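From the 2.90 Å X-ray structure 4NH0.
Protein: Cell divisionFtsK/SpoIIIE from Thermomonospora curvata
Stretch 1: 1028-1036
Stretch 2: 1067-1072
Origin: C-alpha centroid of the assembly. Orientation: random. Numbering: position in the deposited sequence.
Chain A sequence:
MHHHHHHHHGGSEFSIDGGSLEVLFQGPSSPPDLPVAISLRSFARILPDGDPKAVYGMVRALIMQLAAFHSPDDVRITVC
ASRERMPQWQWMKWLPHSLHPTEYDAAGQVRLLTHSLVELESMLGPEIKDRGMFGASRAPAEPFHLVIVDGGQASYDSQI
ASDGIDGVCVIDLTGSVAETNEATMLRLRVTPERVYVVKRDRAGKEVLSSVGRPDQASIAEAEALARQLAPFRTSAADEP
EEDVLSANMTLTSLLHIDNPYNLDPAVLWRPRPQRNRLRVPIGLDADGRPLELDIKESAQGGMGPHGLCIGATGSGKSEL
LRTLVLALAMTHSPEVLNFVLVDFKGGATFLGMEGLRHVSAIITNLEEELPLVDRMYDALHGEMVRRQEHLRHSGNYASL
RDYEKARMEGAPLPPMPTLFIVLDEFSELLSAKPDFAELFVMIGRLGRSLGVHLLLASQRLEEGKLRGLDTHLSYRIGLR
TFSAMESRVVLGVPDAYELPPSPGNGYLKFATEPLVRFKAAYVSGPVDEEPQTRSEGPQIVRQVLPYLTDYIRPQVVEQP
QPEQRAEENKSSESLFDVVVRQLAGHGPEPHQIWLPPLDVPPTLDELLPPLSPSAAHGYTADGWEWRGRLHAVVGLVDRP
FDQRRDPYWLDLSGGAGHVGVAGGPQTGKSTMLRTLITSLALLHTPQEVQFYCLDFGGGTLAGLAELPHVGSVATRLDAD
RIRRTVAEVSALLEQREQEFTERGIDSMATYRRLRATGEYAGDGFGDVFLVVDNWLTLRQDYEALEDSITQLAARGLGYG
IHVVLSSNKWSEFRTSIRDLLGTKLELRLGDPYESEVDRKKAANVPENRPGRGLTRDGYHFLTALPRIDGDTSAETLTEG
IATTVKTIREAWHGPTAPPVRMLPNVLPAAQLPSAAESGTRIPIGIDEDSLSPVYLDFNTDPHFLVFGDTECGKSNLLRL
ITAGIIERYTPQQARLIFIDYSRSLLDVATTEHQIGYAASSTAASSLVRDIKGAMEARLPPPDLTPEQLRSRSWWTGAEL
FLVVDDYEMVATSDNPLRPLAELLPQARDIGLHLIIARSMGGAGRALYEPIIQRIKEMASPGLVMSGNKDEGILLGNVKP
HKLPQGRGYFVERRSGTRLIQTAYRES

Stretch 1, residues 1028-1036: QLRSRSWWT
Stretch 2 (1067-1072) ARDIGL

Three hydrogen bonds, all from side chains of stretch 1 to backbone carbonyls of stretch 2, hold this small contact of 289 Å² together. Two converge on one acceptor: Arg-1032 NE lies 2.9 Å from Arg-1068 O (N-H...O angle 147°) and Arg-1032 NH2 lies 3.0 Å from the same Arg-1068 O (137°). The carbonyl oxygen sits at the guanidinium edge, near its plane, where the N-H groups point. The third runs from Trp-1035 NE1 to Asp-1069 O, 3.2 Å at 151°, again near the ring plane.

The backbone of stretch 1 sets up these donors. Its helix ends at Ser-1031; Arg-1032 then takes positive phi (54/56), while Arg-1032 N keeps a weak 3.0 Å bond to Gln-1028 O. Arg-1032 CB points toward stretch 2, and an m, t, t chain with chi4 of 81° carries the guanidinium to its acceptor. The closest CA pair is Arg-1032 CA and Asp-1069 CA, 6.6 Å apart. Trp-1034 (-68/-11) and Trp-1035 (-138/152) follow, both with chi1 p but with chi2 of 94° and -93°.

In stretch 2, residues 1067-1069 have helical phi/psi without regular bonding, and Ile-1070 opens to -114/-170. Asp-1069 loses most area, 72 Å². Although its CB points away overall, Asp-1069 CB is 4.2 Å from Trp-1034 CH2, and Trp-1034 CZ2 approaches Asp-1069 O to 3.1 Å, obliquely to the ring. Both indoles thus meet one carbonyl.

Farther out, Trp-1035 CZ2 packs 3.9 Å from Ile-1070 C and 3.8 Å from Gly-1071 N. Glycine suits this place: an ideal CB on Gly-1071 would lie a tight 3.3 Å from Trp-1035 CH2. Arg-1068 CG contacts Arg-1032 NH2 at 3.6 Å, but its chain (t, t, m) leads away. Ile-1070 (p, t) also directs its CB away from stretch 1.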

# COMPACT_ATOMS: atom_id res chain seq x y z
N GLN A 1028 -57.32 -1.49 36.50
CA GLN A 1028 -56.92 -1.79 37.87
C GLN A 1028 -55.62 -2.59 37.91
O GLN A 1028 -54.82 -2.44 38.83
CB GLN A 1028 -58.01 -2.57 38.60
CG GLN A 1028 -59.00 -1.70 39.36
CD GLN A 1028 -60.08 -2.51 40.05
OE1 GLN A 1028 -60.77 -3.31 39.41
NE2 GLN A 1028 -60.24 -2.31 41.35
N LEU A 1029 -55.41 -3.42 36.89
CA LEU A 1029 -54.23 -4.27 36.83
C LEU A 1029 -52.96 -3.48 36.56
O LEU A 1029 -51.95 -3.65 37.24
CB LEU A 1029 -54.41 -5.35 35.76
CG LEU A 1029 -55.39 -6.48 36.10
CD1 LEU A 1029 -55.49 -7.46 34.94
CD2 LEU A 1029 -54.95 -7.19 37.36
N ARG A 1030 -53.02 -2.60 35.56
CA ARG A 1030 -51.84 -1.84 35.15
C ARG A 1030 -51.57 -0.66 36.08
O ARG A 1030 -50.50 -0.05 36.02
CB ARG A 1030 -51.99 -1.34 33.72
CG ARG A 1030 -53.03 -0.25 33.54
CD ARG A 1030 -53.02 0.29 32.12
NE ARG A 1030 -53.41 -0.73 31.15
CZ ARG A 1030 -54.63 -0.86 30.65
NH1 ARG A 1030 -55.59 -0.02 31.02
NH2 ARG A 1030 -54.90 -1.82 29.77
N SER A 1031 -52.53 -0.35 36.95
CA SER A 1031 -52.37 0.77 37.87
C SER A 1031 -52.04 0.29 39.28
O SER A 1031 -51.61 1.08 40.12
CB SER A 1031 -53.64 1.62 37.90
OG SER A 1031 -54.74 0.88 38.39
N ARG A 1032 -52.25 -1.00 39.53
CA ARG A 1032 -52.01 -1.60 40.84
C ARG A 1032 -52.77 -0.85 41.93
O ARG A 1032 -52.19 -0.37 42.90
CB ARG A 1032 -50.51 -1.62 41.15
CG ARG A 1032 -49.70 -2.39 40.12
CD ARG A 1032 -48.21 -2.13 40.27
NE ARG A 1032 -47.45 -2.82 39.23
CZ ARG A 1032 -47.30 -2.36 37.99
NH1 ARG A 1032 -47.86 -1.21 37.64
NH2 ARG A 1032 -46.59 -3.05 37.11
N SER A 1033 -54.08 -0.76 41.75
CA SER A 1033 -54.94 0.02 42.64
C SER A 1033 -55.36 -0.76 43.88
O SER A 1033 -55.52 -0.19 44.95
CB SER A 1033 -56.18 0.50 41.88
OG SER A 1033 -55.84 0.95 40.59
N TRP A 1034 -55.54 -2.07 43.71
CA TRP A 1034 -56.14 -2.90 44.76
C TRP A 1034 -55.25 -3.06 45.99
O TRP A 1034 -55.70 -3.56 47.02
CB TRP A 1034 -56.47 -4.29 44.19
CG TRP A 1034 -55.28 -5.14 43.90
CD1 TRP A 1034 -54.71 -6.06 44.73
CD2 TRP A 1034 -54.51 -5.16 42.69
NE1 TRP A 1034 -53.63 -6.65 44.11
CE2 TRP A 1034 -53.49 -6.11 42.86
CE3 TRP A 1034 -54.59 -4.46 41.48
CZ2 TRP A 1034 -52.56 -6.39 41.87
CZ3 TRP A 1034 -53.66 -4.74 40.50
CH2 TRP A 1034 -52.66 -5.69 40.70
N TRP A 1035 -54.00 -2.63 45.90
CA TRP A 1035 -53.11 -2.66 47.05
C TRP A 1035 -52.28 -1.38 47.15
O TRP A 1035 -51.99 -0.74 46.14
CB TRP A 1035 -52.19 -3.88 47.01
CG TRP A 1035 -51.22 -3.88 45.87
CD1 TRP A 1035 -51.40 -4.46 44.65
CD2 TRP A 1035 -49.92 -3.28 45.84
NE1 TRP A 1035 -50.29 -4.26 43.86
CE2 TRP A 1035 -49.37 -3.53 44.57
CE3 TRP A 1035 -49.17 -2.55 46.77
CZ2 TRP A 1035 -48.10 -3.08 44.20
CZ3 TRP A 1035 -47.92 -2.10 46.40
CH2 TRP A 1035 -47.40 -2.37 45.13
N THR A 1036 -51.91 -1.02 48.37
CA THR A 1036 -51.07 0.14 48.60
C THR A 1036 -49.86 -0.25 49.45
O THR A 1036 -49.82 -1.33 50.03
CB THR A 1036 -51.84 1.27 49.31
OG1 THR A 1036 -52.40 0.78 50.53
CG2 THR A 1036 -52.95 1.79 48.41
N ALA A 1067 -44.70 -11.09 39.82
CA ALA A 1067 -43.96 -10.04 40.52
C ALA A 1067 -44.24 -8.65 39.96
O ALA A 1067 -43.92 -7.65 40.60
CB ALA A 1067 -42.47 -10.33 40.47
N ARG A 1068 -44.83 -8.59 38.78
CA ARG A 1068 -45.13 -7.31 38.15
C ARG A 1068 -46.44 -6.73 38.66
O ARG A 1068 -46.55 -5.53 38.87
CB ARG A 1068 -45.18 -7.47 36.63
CG ARG A 1068 -45.16 -6.16 35.86
CD ARG A 1068 -44.76 -6.39 34.41
NE ARG A 1068 -43.51 -7.13 34.32
CZ ARG A 1068 -42.88 -7.40 33.17
NH1 ARG A 1068 -43.40 -6.99 32.02
NH2 ARG A 1068 -41.75 -8.08 33.18
N ASP A 1069 -47.42 -7.60 38.88
CA ASP A 1069 -48.72 -7.18 39.40
C ASP A 1069 -48.61 -6.83 40.88
O ASP A 1069 -49.48 -6.17 41.44
CB ASP A 1069 -49.77 -8.27 39.19
CG ASP A 1069 -50.15 -8.43 37.73
OD1 ASP A 1069 -50.13 -7.42 37.00
OD2 ASP A 1069 -50.47 -9.56 37.32
N ILE A 1070 -47.54 -7.29 41.52
CA ILE A 1070 -47.26 -6.93 42.90
C ILE A 1070 -45.98 -6.10 42.95
O ILE A 1070 -45.48 -5.68 41.91
CB ILE A 1070 -47.13 -8.18 43.80
CG1 ILE A 1070 -45.98 -9.07 43.31
CG2 ILE A 1070 -48.43 -8.97 43.80
CD1 ILE A 1070 -45.92 -10.41 44.01
N GLY A 1071 -45.46 -5.86 44.15
CA GLY A 1071 -44.29 -5.02 44.29
C GLY A 1071 -43.02 -5.78 44.63
O GLY A 1071 -42.26 -5.38 45.51
N LEU A 1072 -42.79 -6.88 43.93
CA LEU A 1072 -41.66 -7.75 44.22
C LEU A 1072 -40.51 -7.55 43.23
O LEU A 1072 -40.73 -7.39 42.03
CB LEU A 1072 -42.10 -9.22 44.21
CG LEU A 1072 -41.07 -10.26 44.62
CD1 LEU A 1072 -40.51 -9.96 46.00
CD2 LEU A 1072 -41.68 -11.65 44.59